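Long-range contacts in protein yojF (Bacillus subtilis, PDB 1NJH), which is of unknown function and belongs to the DUF1806 family, folding into a small, closed six-stranded antiparallel beta barrel that pairs with a second copy: residues D11-L16 with Q59-G64; I26-T31 with I79-L84; E92-M97 with Q111-P116. One frame throughout, in Å; residues are numbered along the deposited sequence.

Overall arrangement
All three contacts bind parts of one closed antiparallel beta barrel. Interaction 2 (26-31 with 79-84) is the buried one, made of apolar side chains that meet across the interior between strands that are not neighbours. Interactions 1 and 3 are partly buried and mix apolar packing with hydrogen bonds: interaction 1 lays the helix on segment 59-64 of strand 45-63, and interaction 3 pairs two adjacent strands, with polar side chains and waters gathered beyond the paired residues. Helix and hairpin meet directly, Leu16 CD2 lying 3.6 Å from Leu95 CD2. Interactions 2 and 3 draw on adjacent strands: 24-32 pairs with 106-113, and 78-89 with 95-101.

Interaction 1 (D11-L16 with Q59-G64)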
loop_
_atom_site.group_PDB
_atom_site.type_symbol
_atom_site.label_atom_id
_atom_site.label_comp_id
_atom_site.label_asym_id
_atom_site.label_seq_id
_atom_site.Cartn_x
_atom_site.Cartn_y
_atom_site.Cartn_z
ATOM N N ASP A 11 -21.806 -4.951 8.570
ATOM C CA ASP A 11 -21.097 -6.191 8.892
ATOM C C ASP A 11 -19.591 -5.965 8.786
ATOM O O ASP A 11 -18.825 -6.448 9.619
ATOM C CB ASP A 11 -21.517 -7.332 7.947
ATOM C CG ASP A 11 -21.119 -8.722 8.471
ATOM O OD1 ASP A 11 -20.725 -9.582 7.650
ATOM O OD2 ASP A 11 -21.215 -8.968 9.699
ATOM N N VAL A 12 -19.168 -5.223 7.767
ATOM C CA VAL A 12 -17.744 -4.928 7.592
ATOM C C VAL A 12 -17.271 -4.068 8.758
ATOM O O VAL A 12 -16.211 -4.323 9.340
ATOM C CB VAL A 12 -17.473 -4.175 6.273
ATOM C CG1 VAL A 12 -16.026 -3.693 6.248
ATOM C CG2 VAL A 12 -17.722 -5.088 5.092
ATOM N N GLN A 13 -18.067 -3.058 9.105
ATOM C CA GLN A 13 -17.718 -2.178 10.213
ATOM C C GLN A 13 -17.533 -2.999 11.481
ATOM O O GLN A 13 -16.580 -2.800 12.227
ATOM C CB GLN A 13 -18.805 -1.126 10.443
ATOM C CG GLN A 13 -18.482 -0.182 11.595
ATOM C CD GLN A 13 -17.236 0.656 11.330
ATOM O OE1 GLN A 13 -17.089 1.254 10.257
ATOM N NE2 GLN A 13 -16.344 0.715 12.310
ATOM N N ALA A 14 -18.449 -3.928 11.729
ATOM C CA ALA A 14 -18.348 -4.771 12.913
ATOM C C ALA A 14 -17.080 -5.618 12.859
ATOM O O ALA A 14 -16.430 -5.851 13.873
ATOM C CB ALA A 14 -19.576 -5.672 13.020
ATOM N N SER A 15 -16.728 -6.080 11.665
ATOM C CA SER A 15 -15.534 -6.902 11.495
ATOM C C SER A 15 -14.253 -6.085 11.711
ATOM O O SER A 15 -13.285 -6.567 12.309
ATOM C CB SER A 15 -15.527 -7.521 10.093
ATOM O OG SER A 15 -14.414 -8.384 9.922
ATOM N N LEU A 16 -14.247 -4.847 11.228
ATOM C CA LEU A 16 -13.077 -3.993 11.396
ATOM C C LEU A 16 -12.818 -3.718 12.873
ATOM O O LEU A 16 -11.685 -3.802 13.337
ATOM C CB LEU A 16 -13.251 -2.665 10.646
ATOM C CG LEU A 16 -13.291 -2.685 9.111
ATOM C CD1 LEU A 16 -13.749 -1.312 8.593
ATOM C CD2 LEU A 16 -11.913 -3.010 8.530
ATOM N N GLN A 59 -8.688 3.064 15.416
ATOM C CA GLN A 59 -9.953 3.558 14.879
ATOM C C GLN A 59 -10.047 3.000 13.465
ATOM O O GLN A 59 -9.032 2.859 12.775
ATOM C CB GLN A 59 -10.001 5.086 14.863
ATOM C CG GLN A 59 -10.302 5.690 16.228
ATOM C CD GLN A 59 -11.690 5.324 16.743
ATOM O OE1 GLN A 59 -11.903 5.199 17.953
ATOM N NE2 GLN A 59 -12.642 5.167 15.827
ATOM N N ALA A 60 -11.263 2.656 13.051
ATOM C CA ALA A 60 -11.493 2.086 11.728
ATOM C C ALA A 60 -12.901 2.399 11.289
ATOM O O ALA A 60 -13.840 2.330 12.087
ATOM C CB ALA A 60 -11.284 0.559 11.772
ATOM N N LYS A 61 -13.057 2.748 10.019
ATOM C CA LYS A 61 -14.371 3.055 9.502
ATOM C C LYS A 61 -14.531 2.777 8.025
ATOM O O LYS A 61 -13.639 3.072 7.226
ATOM C CB LYS A 61 -14.701 4.526 9.780
ATOM C CG LYS A 61 -16.093 4.950 9.327
ATOM C CD LYS A 61 -16.461 6.307 9.909
ATOM C CE LYS A 61 -17.843 6.775 9.450
ATOM N NZ LYS A 61 -18.934 5.847 9.859
ATOM N N ILE A 62 -15.661 2.176 7.660
ATOM C CA ILE A 62 -15.959 1.950 6.260
ATOM C C ILE A 62 -17.011 3.008 5.945
ATOM O O ILE A 62 -17.966 3.184 6.709
ATOM C CB ILE A 62 -16.499 0.524 5.980
ATOM C CG1 ILE A 62 -16.938 0.432 4.515
ATOM C CG2 ILE A 62 -17.613 0.173 6.960
ATOM C CD1 ILE A 62 -17.195 -0.995 4.042
ATOM N N LYS A 63 -16.802 3.733 4.851
ATOM C CA LYS A 63 -17.712 4.804 4.436
ATOM C C LYS A 63 -18.167 4.667 2.994
ATOM O O LYS A 63 -17.588 3.913 2.202
ATOM C CB LYS A 63 -17.040 6.173 4.599
ATOM C CG LYS A 63 -16.574 6.497 6.006
ATOM C CD LYS A 63 -15.999 7.909 6.080
ATOM C CE LYS A 63 -15.437 8.206 7.462
ATOM N NZ LYS A 63 -14.996 9.624 7.614
ATOM N N GLY A 64 -19.204 5.427 2.652
ATOM C CA GLY A 64 -19.733 5.395 1.304
ATOM C C GLY A 64 -20.992 4.562 1.213
ATOM O O GLY A 64 -21.417 3.967 2.199
HETATM O O HOH W 1 -19.325 2.418 9.186
#
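Gln13 and Ile62 face each other where the helix 9-18 runs nearly antiparallel to segment 59-64, at an axis angle of 166°. The polar part of the contact belongs to the amide of Gln13, which grips the strand backbone at two points. Its NE2 gives a nearly straight hydrogen bond to Ala60 O at 3.0 Å; this oxygen lies in the plane of the Gln13 amide, whereas the donor stands above the Ala60 carbonyl plane. Its OE1 accepts from Ile62 N at 3.1 Å, the donor nitrogen lying slightly out of the plane of the side-chain carbonyl. CG lies anti to the backbone N, and the bend at chi2 (64°) places CD over Lys61, whose CA sits 3.3 Å from OE1. A water donates to both OE1 and Ile62 O, while NE2 has a further partner in Glu17 OE2, one turn on in the helix.

Apolar contacts take up the inner side. Val12 CG1 touches Ile62 CD1 at 3.7 Å, the two side chains crossing at about a right angle, and Leu16 CB rests on Ala60 CB at 3.9 Å. Leu16 CD1 reaches Ile62 CB at 4.2 Å. Beyond this pair of segments, Val12 and Leu16 pack on Met97 and Leu95 respectively, and Ile62 on Tyr68 and Val70.

The side-chain amide thus offers an acceptor to Ile62 N and a donor to Ala60 O, as a neighbouring backbone would, while the aliphatic branches seat the helix on the sheet. With two donors at OE1, Ile62 N and the water, and two acceptors at NE2, Ala60 O and Glu17 OE2, the rotation of the Gln13 amide is fixed by its partners.

Interaction 2 (I26-T31 with I79-L84); sequences IHLETT and IYAEGL
Ile26, Leu28, Ile79 and Ala81 meet inside the closed, six-stranded antiparallel beta barrel that makes up most of this protein, with the short strand 5-6 added on strand 78-89. Strands 24-32 and 78-89 are not paired in it; they face one another, their segment axes 9.1 Å apart at closest and crossing at 42°, and no hydrogen bond joins them. Alternation along each strand sends Ile26 and Leu28 inward from one side and Ile79 and Ala81 from the other.

The main bump is Leu28. With CG anti to the backbone N (chi1 177°), its forked end points at the backbone between Ile79 and Ala81. CD2 approaches Ile79 CG2 at 4.4 Å and the carbonyl oxygen of Tyr80 at 4.3 Å. The small Ala81 forms the hollow facing the large leucine, and the bulky Ile79 walls its other flank. Ile26 and Ile79 reach toward each other tip to tip through their CD1 ends; the modelled separation of these methyls is too short to be trusted.

Leu110 of strand 106-113 lies against both Ile26 and Leu28, and Leu72 of strand 68-74 against Ile26, so further strands add to the apolar interior. Ile79 and Tyr80 also pair with a strand of the second subunit, so the sheet continues across the dimer interface, where Ile79 packs on Ile50 of that subunit. Beyond the packed residues, Gly83 and Leu84 form a G1 beta bulge opposite Tyr68. In the buried center, Leu28 CD1 ends 4.1 Å from Ala81 CB.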
loop_
_atom_site.group_PDB
_atom_site.type_symbol
_atom_site.label_atom_id
_atom_site.label_comp_id
_atom_site.label_asym_id
_atom_site.label_seq_id
_atom_site.Cartn_x
_atom_site.Cartn_y
_atom_site.Cartn_z
ATOM N N ILE A 26 -1.604 -7.049 7.410
ATOM C CA ILE A 26 -2.372 -6.474 6.332
ATOM C C ILE A 26 -1.805 -6.769 4.935
ATOM O O ILE A 26 -0.579 -6.828 4.735
ATOM C CB ILE A 26 -2.472 -4.923 6.538
ATOM C CG1 ILE A 26 -3.342 -4.643 7.777
ATOM C CG2 ILE A 26 -3.015 -4.235 5.279
ATOM C CD1 ILE A 26 -3.720 -3.225 7.977
ATOM N N HIS A 27 -2.713 -7.008 3.997
ATOM C CA HIS A 27 -2.348 -7.171 2.607
ATOM C C HIS A 27 -3.118 -6.043 1.907
ATOM O O HIS A 27 -4.340 -5.944 2.061
ATOM C CB HIS A 27 -2.798 -8.512 2.025
ATOM C CG HIS A 27 -2.364 -8.698 0.605
ATOM N ND1 HIS A 27 -3.136 -8.317 -0.472
ATOM C CD2 HIS A 27 -1.188 -9.127 0.092
ATOM C CE1 HIS A 27 -2.451 -8.507 -1.589
ATOM N NE2 HIS A 27 -1.267 -8.996 -1.273
ATOM N N LEU A 28 -2.415 -5.186 1.165
ATOM C CA LEU A 28 -3.041 -4.078 0.441
ATOM C C LEU A 28 -2.387 -4.066 -0.916
ATOM O O LEU A 28 -1.172 -3.903 -1.022
ATOM C CB LEU A 28 -2.792 -2.751 1.152
ATOM C CG LEU A 28 -3.357 -1.518 0.435
ATOM C CD1 LEU A 28 -4.874 -1.614 0.322
ATOM C CD2 LEU A 28 -2.935 -0.264 1.191
ATOM N N GLU A 29 -3.194 -4.231 -1.951
ATOM C CA GLU A 29 -2.664 -4.324 -3.303
ATOM C C GLU A 29 -3.581 -3.667 -4.336
ATOM O O GLU A 29 -4.809 -3.696 -4.204
ATOM C CB GLU A 29 -2.474 -5.822 -3.622
ATOM C CG GLU A 29 -2.184 -6.172 -5.087
ATOM C CD GLU A 29 -1.975 -7.676 -5.314
ATOM O OE1 GLU A 29 -2.477 -8.496 -4.511
ATOM O OE2 GLU A 29 -1.314 -8.049 -6.314
ATOM N N THR A 30 -2.967 -3.070 -5.352
ATOM C CA THR A 30 -3.701 -2.438 -6.450
ATOM C C THR A 30 -3.106 -2.981 -7.743
ATOM O O THR A 30 -1.891 -3.077 -7.887
ATOM C CB THR A 30 -3.593 -0.876 -6.445
ATOM O OG1 THR A 30 -2.222 -0.466 -6.423
ATOM C CG2 THR A 30 -4.288 -0.309 -5.238
ATOM N N THR A 31 -3.975 -3.335 -8.678
ATOM C CA THR A 31 -3.542 -3.892 -9.957
ATOM C C THR A 31 -4.256 -3.179 -11.101
ATOM O O THR A 31 -5.273 -2.523 -10.887
ATOM C CB THR A 31 -3.882 -5.383 -10.034
ATOM O OG1 THR A 31 -5.281 -5.556 -9.783
ATOM C CG2 THR A 31 -3.089 -6.169 -8.998
ATOM N N ILE A 79 -4.007 3.694 6.872
ATOM C CA ILE A 79 -4.150 2.711 5.808
ATOM C C ILE A 79 -5.514 3.053 5.234
ATOM O O ILE A 79 -6.518 3.160 5.963
ATOM C CB ILE A 79 -4.132 1.276 6.327
ATOM C CG1 ILE A 79 -2.746 0.952 6.869
ATOM C CG2 ILE A 79 -4.559 0.319 5.202
ATOM C CD1 ILE A 79 -2.623 -0.453 7.419
ATOM N N TYR A 80 -5.553 3.270 3.927
ATOM C CA TYR A 80 -6.781 3.669 3.273
ATOM C C TYR A 80 -6.948 2.973 1.922
ATOM O O TYR A 80 -5.983 2.811 1.172
ATOM C CB TYR A 80 -6.735 5.185 3.101
ATOM C CG TYR A 80 -7.876 5.787 2.340
ATOM C CD1 TYR A 80 -9.099 6.048 2.957
ATOM C CD2 TYR A 80 -7.726 6.126 1.000
ATOM C CE1 TYR A 80 -10.144 6.636 2.247
ATOM C CE2 TYR A 80 -8.759 6.713 0.285
ATOM C CZ TYR A 80 -9.964 6.965 0.910
ATOM O OH TYR A 80 -10.985 7.549 0.180
ATOM N N ALA A 81 -8.173 2.534 1.636
ATOM C CA ALA A 81 -8.482 1.853 0.377
ATOM C C ALA A 81 -9.852 2.329 -0.105
ATOM O O ALA A 81 -10.818 2.332 0.659
ATOM C CB ALA A 81 -8.504 0.331 0.574
ATOM N N GLU A 82 -9.928 2.719 -1.372
ATOM C CA GLU A 82 -11.191 3.174 -1.970
ATOM C C GLU A 82 -11.559 2.256 -3.135
ATOM O O GLU A 82 -10.683 1.676 -3.771
ATOM C CB GLU A 82 -11.038 4.609 -2.484
ATOM C CG GLU A 82 -12.091 5.063 -3.506
ATOM C CD GLU A 82 -13.469 5.277 -2.900
ATOM O OE1 GLU A 82 -14.194 4.283 -2.658
ATOM O OE2 GLU A 82 -13.823 6.451 -2.657
ATOM N N GLY A 83 -12.855 2.127 -3.406
ATOM C CA GLY A 83 -13.308 1.290 -4.505
ATOM C C GLY A 83 -13.665 -0.128 -4.117
ATOM O O GLY A 83 -13.782 -0.989 -4.984
ATOM N N LEU A 84 -13.835 -0.379 -2.824
ATOM C CA LEU A 84 -14.184 -1.718 -2.350
ATOM C C LEU A 84 -15.669 -2.004 -2.583
ATOM O O LEU A 84 -16.523 -1.172 -2.266
ATOM C CB LEU A 84 -13.862 -1.831 -0.862
ATOM C CG LEU A 84 -12.368 -1.628 -0.549
ATOM C CD1 LEU A 84 -12.188 -1.553 0.959
ATOM C CD2 LEU A 84 -11.517 -2.768 -1.141
#

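Interaction 3 (E92-M97 with Q111-P116); sequences ENRLLM and QISEKP
Leu95 and Ile112 form a hydrogen-bonded pair in the beta hairpin of strands 95-101 and 106-113, which run antiparallel at 173°. Leu95 N donates to Ile112 O in the more bent of two bonds, and Ile112 N returns a straighter one to Leu95 O at 2.9 Å. On the face carrying these two residues, Ile112 CD1 meets the selenomethionine methyl, CE of Met97, at 4.2 Å, and Leu16 of the helix packs on Ile112. On the other face, Leu96 CD2 lies against the extended side chain of Gln111, whose NE2 shares a water with Met97 O.

Arg94, just before strand 95-101, can be followed outward. Its CB sits 3.7 Å from Ile112 O. CG, anti to the carbonyl carbon, and CD both lie against Ser113, each 3.1 Å from its OG and 3.5 Å from its CB. The chain then bends at chi3 (-56°), and NE forms a salt bridge with Asp90. At the tip, NH2 is also hydrogen-bonded just outside the segment, and NH1 gives a hydrogen bond to a water that in turn donates to Ser113 OG and Pro116 O. Glu92 OE1 stands above one face of the guanidinium, toward its rim; that attraction is one of charge alone, with no N-H directed at the oxygen.

Where the strands give way to loops, a water joins Asn93 O to Glu114 N, and Asn93 reaches across to the Glu114 carboxylate, amide and carboxylate planes turned 77° apart. Asn93 ND2 donates to Glu114 OE2 at 3.2 Å, arriving on the anti side of that oxygen.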
loop_
_atom_site.group_PDB
_atom_site.type_symbol
_atom_site.label_atom_id
_atom_site.label_comp_id
_atom_site.label_asym_id
_atom_site.label_seq_id
_atom_site.Cartn_x
_atom_site.Cartn_y
_atom_site.Cartn_z
ATOM N N GLU A 92 -10.562 -18.854 8.330
ATOM C CA GLU A 92 -9.474 -18.471 9.222
ATOM C C GLU A 92 -9.791 -17.150 9.904
ATOM O O GLU A 92 -8.942 -16.560 10.574
ATOM C CB GLU A 92 -8.166 -18.367 8.439
ATOM C CG GLU A 92 -7.619 -19.715 8.001
ATOM C CD GLU A 92 -6.530 -19.589 6.959
ATOM O OE1 GLU A 92 -5.554 -18.845 7.200
ATOM O OE2 GLU A 92 -6.649 -20.236 5.897
ATOM N N ASN A 93 -11.030 -16.701 9.740
ATOM C CA ASN A 93 -11.480 -15.458 10.341
ATOM C C ASN A 93 -10.673 -14.273 9.809
ATOM O O ASN A 93 -10.291 -13.378 10.564
ATOM C CB ASN A 93 -11.354 -15.529 11.862
ATOM C CG ASN A 93 -12.023 -14.362 12.550
ATOM O OD1 ASN A 93 -13.227 -14.149 12.403
ATOM N ND2 ASN A 93 -11.247 -13.597 13.307
ATOM N N ARG A 94 -10.406 -14.269 8.512
ATOM C CA ARG A 94 -9.663 -13.158 7.931
ATOM C C ARG A 94 -10.641 -12.324 7.125
ATOM O O ARG A 94 -11.416 -12.861 6.325
ATOM C CB ARG A 94 -8.528 -13.674 7.035
ATOM C CG ARG A 94 -7.510 -14.514 7.775
ATOM C CD ARG A 94 -6.399 -14.988 6.853
ATOM N NE ARG A 94 -6.905 -15.732 5.702
ATOM C CZ ARG A 94 -6.125 -16.339 4.814
ATOM N NH1 ARG A 94 -4.806 -16.291 4.951
ATOM N NH2 ARG A 94 -6.661 -16.981 3.782
ATOM N N LEU A 95 -10.628 -11.010 7.355
ATOM C CA LEU A 95 -11.510 -10.117 6.629
ATOM C C LEU A 95 -10.860 -9.807 5.284
ATOM O O LEU A 95 -9.785 -9.194 5.211
ATOM C CB LEU A 95 -11.756 -8.816 7.422
ATOM C CG LEU A 95 -12.515 -7.678 6.719
ATOM C CD1 LEU A 95 -13.945 -8.119 6.397
ATOM C CD2 LEU A 95 -12.553 -6.443 7.631
ATOM N N LEU A 96 -11.522 -10.259 4.228
ATOM C CA LEU A 96 -11.063 -10.067 2.857
ATOM C C LEU A 96 -11.970 -9.100 2.117
ATOM O O LEU A 96 -13.178 -9.322 2.016
ATOM C CB LEU A 96 -11.066 -11.404 2.110
ATOM C CG LEU A 96 -10.459 -12.584 2.860
ATOM C CD1 LEU A 96 -10.501 -13.799 1.968
ATOM C CD2 LEU A 96 -9.045 -12.265 3.294
HETATM N N MSE A 97 -11.404 -8.020 1.591
HETATM C CA MSE A 97 -12.218 -7.065 0.858
HETATM C C MSE A 97 -11.584 -6.774 -0.494
HETATM O O MSE A 97 -10.362 -6.846 -0.656
HETATM C CB MSE A 97 -12.358 -5.771 1.663
HETATM C CG MSE A 97 -13.072 -5.973 2.970
HETATM SE SE MSE A 97 -12.872 -4.420 4.091
HETATM C CE MSE A 97 -11.028 -4.714 4.650
ATOM N N GLN A 111 -6.921 -6.840 2.875
ATOM C CA GLN A 111 -7.185 -8.017 3.697
ATOM C C GLN A 111 -6.521 -7.849 5.072
ATOM O O GLN A 111 -5.403 -7.341 5.170
ATOM C CB GLN A 111 -6.629 -9.265 3.002
ATOM C CG GLN A 111 -6.982 -9.397 1.514
ATOM C CD GLN A 111 -6.531 -10.739 0.952
ATOM O OE1 GLN A 111 -5.546 -11.305 1.416
ATOM N NE2 GLN A 111 -7.243 -11.245 -0.042
ATOM N N ILE A 112 -7.209 -8.303 6.119
ATOM C CA ILE A 112 -6.739 -8.190 7.497
ATOM C C ILE A 112 -6.802 -9.562 8.162
ATOM O O ILE A 112 -7.823 -10.237 8.071
ATOM C CB ILE A 112 -7.645 -7.195 8.283
ATOM C CG1 ILE A 112 -7.698 -5.859 7.531
ATOM C CG2 ILE A 112 -7.136 -7.030 9.709
ATOM C CD1 ILE A 112 -8.649 -4.818 8.095
ATOM N N SER A 113 -5.725 -9.940 8.846
ATOM C CA SER A 113 -5.637 -11.237 9.517
ATOM C C SER A 113 -4.812 -11.158 10.794
ATOM O O SER A 113 -3.915 -10.329 10.913
ATOM C CB SER A 113 -5.001 -12.257 8.566
ATOM O OG SER A 113 -4.903 -13.549 9.165
ATOM N N GLU A 114 -5.117 -12.028 11.753
ATOM C CA GLU A 114 -4.374 -12.064 12.997
ATOM C C GLU A 114 -3.049 -12.798 12.767
ATOM O O GLU A 114 -2.115 -12.686 13.559
ATOM C CB GLU A 114 -5.191 -12.776 14.075
ATOM C CG GLU A 114 -6.581 -12.195 14.257
ATOM C CD GLU A 114 -7.417 -12.971 15.256
ATOM O OE1 GLU A 114 -7.070 -12.961 16.455
ATOM O OE2 GLU A 114 -8.419 -13.593 14.839
ATOM N N LYS A 115 -2.966 -13.540 11.668
ATOM C CA LYS A 115 -1.752 -14.278 11.345
ATOM C C LYS A 115 -1.244 -13.893 9.962
ATOM O O LYS A 115 -2.002 -13.402 9.138
ATOM C CB LYS A 115 -2.028 -15.781 11.365
ATOM C CG LYS A 115 -2.387 -16.335 12.725
ATOM C CD LYS A 115 -2.716 -17.809 12.605
ATOM C CE LYS A 115 -3.184 -18.390 13.923
ATOM N NZ LYS A 115 -3.594 -19.810 13.738
ATOM N N PRO A 116 0.052 -14.119 9.690
ATOM C CA PRO A 116 0.636 -13.788 8.387
ATOM C C PRO A 116 -0.098 -14.452 7.227
ATOM O O PRO A 116 -0.590 -15.587 7.335
ATOM C CB PRO A 116 2.070 -14.322 8.503
ATOM C CG PRO A 116 2.365 -14.176 9.950
ATOM C CD PRO A 116 1.086 -14.650 10.597
HETATM O O HOH W 2 -5.876 -16.362 10.866
HETATM O O HOH W 3 -7.694 -13.763 11.428
HETATM O O HOH W 4 -3.517 -15.470 7.620
HETATM O O HOH W 5 -9.285 -9.368 -1.271
#